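Local structure of CalS13 (Micromonospora echinospora, 4ZAS) at residues V160-R172 / E316-P329. The protein is a sugar aminotransferase that probably uses pyridoxal 5'-phosphate to transfer an amino group to a dTDP-linked keto sugar. Sequence-based numbering, arbitrary orientation.
Sequences VVHWLGYPVDLNR and ERADDREPAFWMYP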
loop_
_atom_site.group_PDB
_atom_site.type_symbol
_atom_site.label_atom_id
_atom_site.label_comp_id
_atom_site.label_asym_id
_atom_site.label_seq_id
_atom_site.Cartn_x
_atom_site.Cartn_y
_atom_site.Cartn_z
ATOM N N VAL A 160 -17.972 -8.193 8.207
ATOM C CA VAL A 160 -18.196 -7.997 9.640
ATOM C C VAL A 160 -16.893 -7.582 10.341
ATOM O O VAL A 160 -15.799 -8.061 10.009
ATOM C CB VAL A 160 -18.750 -9.261 10.322
ATOM C CG1 VAL A 160 -20.085 -9.691 9.705
ATOM C CG2 VAL A 160 -17.718 -10.368 10.248
ATOM N N VAL A 161 -17.016 -6.685 11.310
ATOM C CA VAL A 161 -15.883 -6.270 12.118
ATOM C C VAL A 161 -15.997 -6.797 13.535
ATOM O O VAL A 161 -17.037 -6.632 14.191
ATOM C CB VAL A 161 -15.764 -4.753 12.150
ATOM C CG1 VAL A 161 -14.649 -4.351 13.115
ATOM C CG2 VAL A 161 -15.557 -4.190 10.738
ATOM N N HIS A 162 -14.940 -7.448 14.007
ATOM C CA HIS A 162 -14.850 -7.823 15.418
ATOM C C HIS A 162 -14.378 -6.613 16.207
ATOM O O HIS A 162 -13.217 -6.544 16.602
ATOM C CB HIS A 162 -13.862 -8.965 15.620
ATOM C CG HIS A 162 -14.137 -10.175 14.784
ATOM N ND1 HIS A 162 -15.194 -11.028 15.026
ATOM C CD2 HIS A 162 -13.481 -10.685 13.713
ATOM C CE1 HIS A 162 -15.175 -12.013 14.144
ATOM N NE2 HIS A 162 -14.146 -11.829 13.337
ATOM N N TRP A 163 -15.273 -5.670 16.455
ATOM C CA TRP A 163 -14.880 -4.431 17.111
ATOM C C TRP A 163 -14.205 -4.694 18.463
ATOM O O TRP A 163 -14.678 -5.506 19.261
ATOM C CB TRP A 163 -16.086 -3.503 17.277
ATOM C CG TRP A 163 -15.702 -2.120 17.687
ATOM C CD1 TRP A 163 -16.026 -1.488 18.858
ATOM C CD2 TRP A 163 -14.888 -1.198 16.945
ATOM N NE1 TRP A 163 -15.478 -0.224 18.880
ATOM C CE2 TRP A 163 -14.774 -0.026 17.717
ATOM C CE3 TRP A 163 -14.246 -1.252 15.701
ATOM C CZ2 TRP A 163 -14.046 1.088 17.282
ATOM C CZ3 TRP A 163 -13.521 -0.142 15.274
ATOM C CH2 TRP A 163 -13.432 1.007 16.064
ATOM N N LEU A 164 -13.045 -4.059 18.646
ATOM C CA LEU A 164 -12.195 -4.167 19.839
ATOM C C LEU A 164 -11.686 -5.578 20.097
ATOM O O LEU A 164 -11.102 -5.843 21.140
ATOM C CB LEU A 164 -12.947 -3.656 21.060
ATOM C CG LEU A 164 -13.450 -2.236 20.827
ATOM C CD1 LEU A 164 -14.295 -1.784 21.982
ATOM C CD2 LEU A 164 -12.272 -1.283 20.594
ATOM N N GLY A 165 -11.875 -6.474 19.137
ATOM C CA GLY A 165 -11.483 -7.861 19.320
ATOM C C GLY A 165 -12.539 -8.711 20.008
ATOM O O GLY A 165 -12.248 -9.812 20.493
ATOM N N TYR A 166 -13.769 -8.205 20.068
ATOM C CA TYR A 166 -14.884 -9.007 20.557
ATOM C C TYR A 166 -15.503 -9.716 19.365
ATOM O O TYR A 166 -16.029 -9.076 18.461
ATOM C CB TYR A 166 -15.944 -8.162 21.317
ATOM C CG TYR A 166 -17.061 -9.009 21.893
ATOM C CD1 TYR A 166 -16.969 -9.557 23.174
ATOM C CD2 TYR A 166 -18.196 -9.297 21.145
ATOM C CE1 TYR A 166 -17.997 -10.353 23.705
ATOM C CE2 TYR A 166 -19.227 -10.090 21.668
ATOM C CZ TYR A 166 -19.122 -10.617 22.947
ATOM O OH TYR A 166 -20.141 -11.405 23.448
ATOM N N PRO A 167 -15.417 -11.038 19.352
ATOM C CA PRO A 167 -15.870 -11.822 18.196
ATOM C C PRO A 167 -17.357 -11.736 17.863
ATOM O O PRO A 167 -18.218 -11.960 18.710
ATOM C CB PRO A 167 -15.516 -13.256 18.589
ATOM C CG PRO A 167 -14.379 -13.105 19.569
ATOM C CD PRO A 167 -14.710 -11.857 20.350
ATOM N N VAL A 168 -17.640 -11.437 16.601
ATOM C CA VAL A 168 -18.972 -11.629 16.037
ATOM C C VAL A 168 -19.425 -13.082 16.240
ATOM O O VAL A 168 -18.596 -13.997 16.250
ATOM C CB VAL A 168 -18.955 -11.252 14.552
ATOM C CG1 VAL A 168 -20.269 -11.611 13.868
ATOM C CG2 VAL A 168 -18.634 -9.763 14.409
ATOM N N ASP A 169 -20.718 -13.308 16.443
ATOM C CA ASP A 169 -21.215 -14.680 16.506
ATOM C C ASP A 169 -21.132 -15.308 15.126
ATOM O O ASP A 169 -22.067 -15.193 14.346
ATOM C CB ASP A 169 -22.659 -14.738 16.992
ATOM C CG ASP A 169 -23.089 -16.145 17.339
ATOM O OD1 ASP A 169 -23.206 -16.982 16.421
ATOM O OD2 ASP A 169 -23.324 -16.411 18.537
ATOM N N LEU A 170 -20.033 -15.984 14.822
ATOM C CA LEU A 170 -19.801 -16.425 13.449
ATOM C C LEU A 170 -20.759 -17.560 13.063
ATOM O O LEU A 170 -21.200 -17.657 11.919
ATOM C CB LEU A 170 -18.325 -16.826 13.252
ATOM C CG LEU A 170 -17.283 -15.687 13.372
ATOM C CD1 LEU A 170 -15.828 -16.170 13.252
ATOM C CD2 LEU A 170 -17.541 -14.543 12.402
ATOM N N ASN A 171 -21.117 -18.383 14.033
ATOM C CA ASN A 171 -22.074 -19.465 13.822
ATOM C C ASN A 171 -23.402 -18.923 13.283
ATOM O O ASN A 171 -23.994 -19.460 12.344
ATOM C CB ASN A 171 -22.330 -20.177 15.146
ATOM C CG ASN A 171 -21.273 -21.183 15.471
ATOM O OD1 ASN A 171 -20.228 -21.230 14.820
ATOM N ND2 ASN A 171 -21.499 -21.952 16.531
ATOM N N ARG A 172 -23.860 -17.840 13.890
ATOM C CA ARG A 172 -25.090 -17.204 13.478
ATOM C C ARG A 172 -24.917 -16.565 12.107
ATOM O O ARG A 172 -25.778 -16.693 11.246
ATOM C CB ARG A 172 -25.503 -16.159 14.526
ATOM C CG ARG A 172 -26.779 -15.415 14.230
ATOM C CD ARG A 172 -27.962 -16.365 14.154
ATOM N NE ARG A 172 -29.159 -15.621 13.794
ATOM C CZ ARG A 172 -30.262 -16.162 13.295
ATOM N NH1 ARG A 172 -30.346 -17.476 13.090
ATOM N NH2 ARG A 172 -31.283 -15.371 12.995
ATOM N N GLU A 316 -21.975 -6.648 26.032
ATOM C CA GLU A 316 -22.284 -8.073 26.184
ATOM C C GLU A 316 -21.025 -8.954 26.351
ATOM O O GLU A 316 -19.975 -8.651 25.787
ATOM C CB GLU A 316 -23.093 -8.526 24.960
ATOM C CG GLU A 316 -23.349 -10.010 24.852
ATOM C CD GLU A 316 -23.839 -10.406 23.473
ATOM O OE1 GLU A 316 -23.075 -11.059 22.719
ATOM O OE2 GLU A 316 -25.015 -10.097 23.171
ATOM N N ARG A 317 -21.129 -10.027 27.133
ATOM C CA ARG A 317 -20.023 -10.983 27.284
ATOM C C ARG A 317 -20.519 -12.416 27.193
ATOM O O ARG A 317 -21.208 -12.887 28.074
ATOM C CB ARG A 317 -19.280 -10.811 28.618
ATOM C CG ARG A 317 -18.685 -9.449 28.893
ATOM C CD ARG A 317 -17.306 -9.309 28.310
ATOM N NE ARG A 317 -16.683 -8.060 28.733
ATOM C CZ ARG A 317 -16.901 -6.882 28.156
ATOM N NH1 ARG A 317 -17.758 -6.775 27.152
ATOM N NH2 ARG A 317 -16.289 -5.800 28.613
ATOM N N ALA A 318 -20.119 -13.125 26.154
ATOM C CA ALA A 318 -20.525 -14.505 25.995
ATOM C C ALA A 318 -19.434 -15.454 26.475
ATOM O O ALA A 318 -18.245 -15.180 26.320
ATOM C CB ALA A 318 -20.861 -14.771 24.543
ATOM N N ASP A 319 -19.856 -16.604 26.994
ATOM C CA ASP A 319 -18.954 -17.605 27.559
ATOM C C ASP A 319 -18.178 -18.335 26.480
ATOM O O ASP A 319 -17.116 -18.908 26.739
ATOM C CB ASP A 319 -19.751 -18.645 28.343
ATOM C CG ASP A 319 -20.401 -18.073 29.573
ATOM O OD1 ASP A 319 -19.829 -17.141 30.176
ATOM O OD2 ASP A 319 -21.492 -18.561 29.936
ATOM N N ASP A 320 -18.716 -18.312 25.265
ATOM C CA ASP A 320 -18.219 -19.185 24.218
ATOM C C ASP A 320 -17.204 -18.469 23.341
ATOM O O ASP A 320 -16.977 -18.863 22.197
ATOM C CB ASP A 320 -19.387 -19.708 23.380
ATOM C CG ASP A 320 -20.056 -18.610 22.547
ATOM O OD1 ASP A 320 -19.793 -17.394 22.765
ATOM O OD2 ASP A 320 -20.875 -18.976 21.677
ATOM N N ARG A 321 -16.621 -17.398 23.862
ATOM C CA ARG A 321 -15.581 -16.682 23.124
ATOM C C ARG A 321 -14.692 -15.944 24.096
ATOM O O ARG A 321 -15.096 -15.644 25.200
ATOM C CB ARG A 321 -16.173 -15.702 22.105
ATOM C CG ARG A 321 -16.794 -14.457 22.699
ATOM C CD ARG A 321 -17.816 -13.874 21.749
ATOM N NE ARG A 321 -18.939 -14.794 21.629
ATOM C CZ ARG A 321 -20.041 -14.545 20.935
ATOM N NH1 ARG A 321 -20.151 -13.397 20.295
ATOM N NH2 ARG A 321 -21.037 -15.435 20.893
ATOM N N GLU A 322 -13.470 -15.669 23.671
ATOM C CA GLU A 322 -12.477 -15.006 24.503
ATOM C C GLU A 322 -11.956 -13.753 23.814
ATOM O O GLU A 322 -11.051 -13.824 22.986
ATOM C CB GLU A 322 -11.336 -15.960 24.810
ATOM C CG GLU A 322 -10.932 -15.996 26.252
ATOM C CD GLU A 322 -9.889 -17.055 26.497
ATOM O OE1 GLU A 322 -9.616 -17.846 25.563
ATOM O OE2 GLU A 322 -9.327 -17.080 27.609
ATOM N N PRO A 323 -12.547 -12.602 24.141
ATOM C CA PRO A 323 -12.237 -11.314 23.517
ATOM C C PRO A 323 -10.802 -10.867 23.738
ATOM O O PRO A 323 -10.155 -11.310 24.689
ATOM C CB PRO A 323 -13.212 -10.354 24.195
ATOM C CG PRO A 323 -14.307 -11.209 24.672
ATOM C CD PRO A 323 -13.693 -12.507 25.059
ATOM N N ALA A 324 -10.318 -9.995 22.854
ATOM C CA ALA A 324 -8.937 -9.517 22.909
ATOM C C ALA A 324 -8.825 -8.204 23.656
ATOM O O ALA A 324 -7.734 -7.831 24.078
ATOM C CB ALA A 324 -8.356 -9.362 21.497
ATOM N N PHE A 325 -9.939 -7.484 23.763
ATOM C CA PHE A 325 -9.987 -6.220 24.494
ATOM C C PHE A 325 -8.850 -5.266 24.131
ATOM O O PHE A 325 -8.074 -4.867 24.994
ATOM C CB PHE A 325 -9.976 -6.482 26.001
ATOM C CG PHE A 325 -11.232 -7.141 26.509
ATOM C CD1 PHE A 325 -12.395 -6.407 26.655
ATOM C CD2 PHE A 325 -11.242 -8.481 26.854
ATOM C CE1 PHE A 325 -13.543 -6.996 27.124
ATOM C CE2 PHE A 325 -12.388 -9.077 27.320
ATOM C CZ PHE A 325 -13.540 -8.333 27.459
ATOM N N TRP A 326 -8.756 -4.908 22.854
ATOM C CA TRP A 326 -7.741 -3.968 22.377
ATOM C C TRP A 326 -7.893 -2.620 23.072
ATOM O O TRP A 326 -6.905 -1.937 23.381
ATOM C CB TRP A 326 -7.843 -3.786 20.864
ATOM C CG TRP A 326 -6.743 -2.957 20.298
ATOM C CD1 TRP A 326 -5.400 -3.137 20.488
ATOM C CD2 TRP A 326 -6.878 -1.819 19.443
ATOM N NE1 TRP A 326 -4.696 -2.187 19.793
ATOM C CE2 TRP A 326 -5.580 -1.365 19.142
ATOM C CE3 TRP A 326 -7.968 -1.147 18.893
ATOM C CZ2 TRP A 326 -5.346 -0.263 18.326
ATOM C CZ3 TRP A 326 -7.730 -0.047 18.072
ATOM C CH2 TRP A 326 -6.434 0.381 17.803
ATOM N N MET A 327 -9.155 -2.224 23.229
ATOM C CA MET A 327 -9.555 -1.118 24.080
ATOM C C MET A 327 -10.746 -1.613 24.889
ATOM O O MET A 327 -11.308 -2.641 24.568
ATOM C CB MET A 327 -9.904 0.118 23.247
ATOM C CG MET A 327 -8.705 0.723 22.553
ATOM S SD MET A 327 -9.086 2.130 21.490
ATOM C CE MET A 327 -10.061 1.340 20.243
ATOM N N TYR A 328 -11.120 -0.915 25.952
ATOM C CA TYR A 328 -12.285 -1.321 26.732
ATOM C C TYR A 328 -13.462 -0.375 26.447
ATOM O O TYR A 328 -13.340 0.841 26.636
ATOM C CB TYR A 328 -11.959 -1.339 28.229
ATOM C CG TYR A 328 -13.038 -1.975 29.071
ATOM C CD1 TYR A 328 -14.107 -1.234 29.536
ATOM C CD2 TYR A 328 -12.995 -3.324 29.377
ATOM C CE1 TYR A 328 -15.098 -1.810 30.291
ATOM C CE2 TYR A 328 -13.985 -3.915 30.127
ATOM C CZ TYR A 328 -15.035 -3.158 30.588
ATOM O OH TYR A 328 -16.015 -3.752 31.356
ATOM N N PRO A 329 -14.592 -0.929 25.972
ATOM C CA PRO A 329 -15.810 -0.199 25.605
ATOM C C PRO A 329 -16.747 0.082 26.791
ATOM O O PRO A 329 -16.871 -0.761 27.685
ATOM C CB PRO A 329 -16.493 -1.146 24.622
ATOM C CG PRO A 329 -16.124 -2.474 25.107
ATOM C CD PRO A 329 -14.723 -2.362 25.665
HETATM O O HOH W 1 -12.595 -7.253 22.999
#
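Tyr166 reaches into the segment 316-321, its ring carried there by CG standing anti to the backbone N (chi1 -177°). Its OH gives a hydrogen bond to Glu316 OE1 (3.0 Å), on that oxygen's anti lone pair, and weakly accepts from Ala318 N. Arg321 CD lies over one ring face, a CH-pi contact 4.1 Å from the Tyr166 centroid, while Pro323 CG packs against Tyr166 CD1. The guanidinium of Arg321 then spans three groups: NH1 bonds weakly to Pro167 O (2.9 Å), NH2 makes a long salt bridge to Asp169 OD2 (3.4 Å), and NE and NH2 together grip Asp320 OD1 side-on. A leucine in place of Arg321 would probably leave both aspartates without this shared positive mate. Asp320 also pairs with Arg203, and Asp169 caps the helix 170-180. Farther along, backbone bonds run from Ala324 N to Gly165 O and from Trp326 N to Leu164 O, which a water links to Phe325 N; Leu164 CD2 meets Met327 CE at 3.4 Å. This joins the loop after central-sheet strand 155-161 to the segment entering strand 328-332 of this DegT/DnrJ/EryC1-family aminotransferase; only at its Trp326 end, where that side chain comes to about 4 Å from the bound dTDP-4-keto-6-deoxyglucose, does the contact near the sugar-nucleotide site.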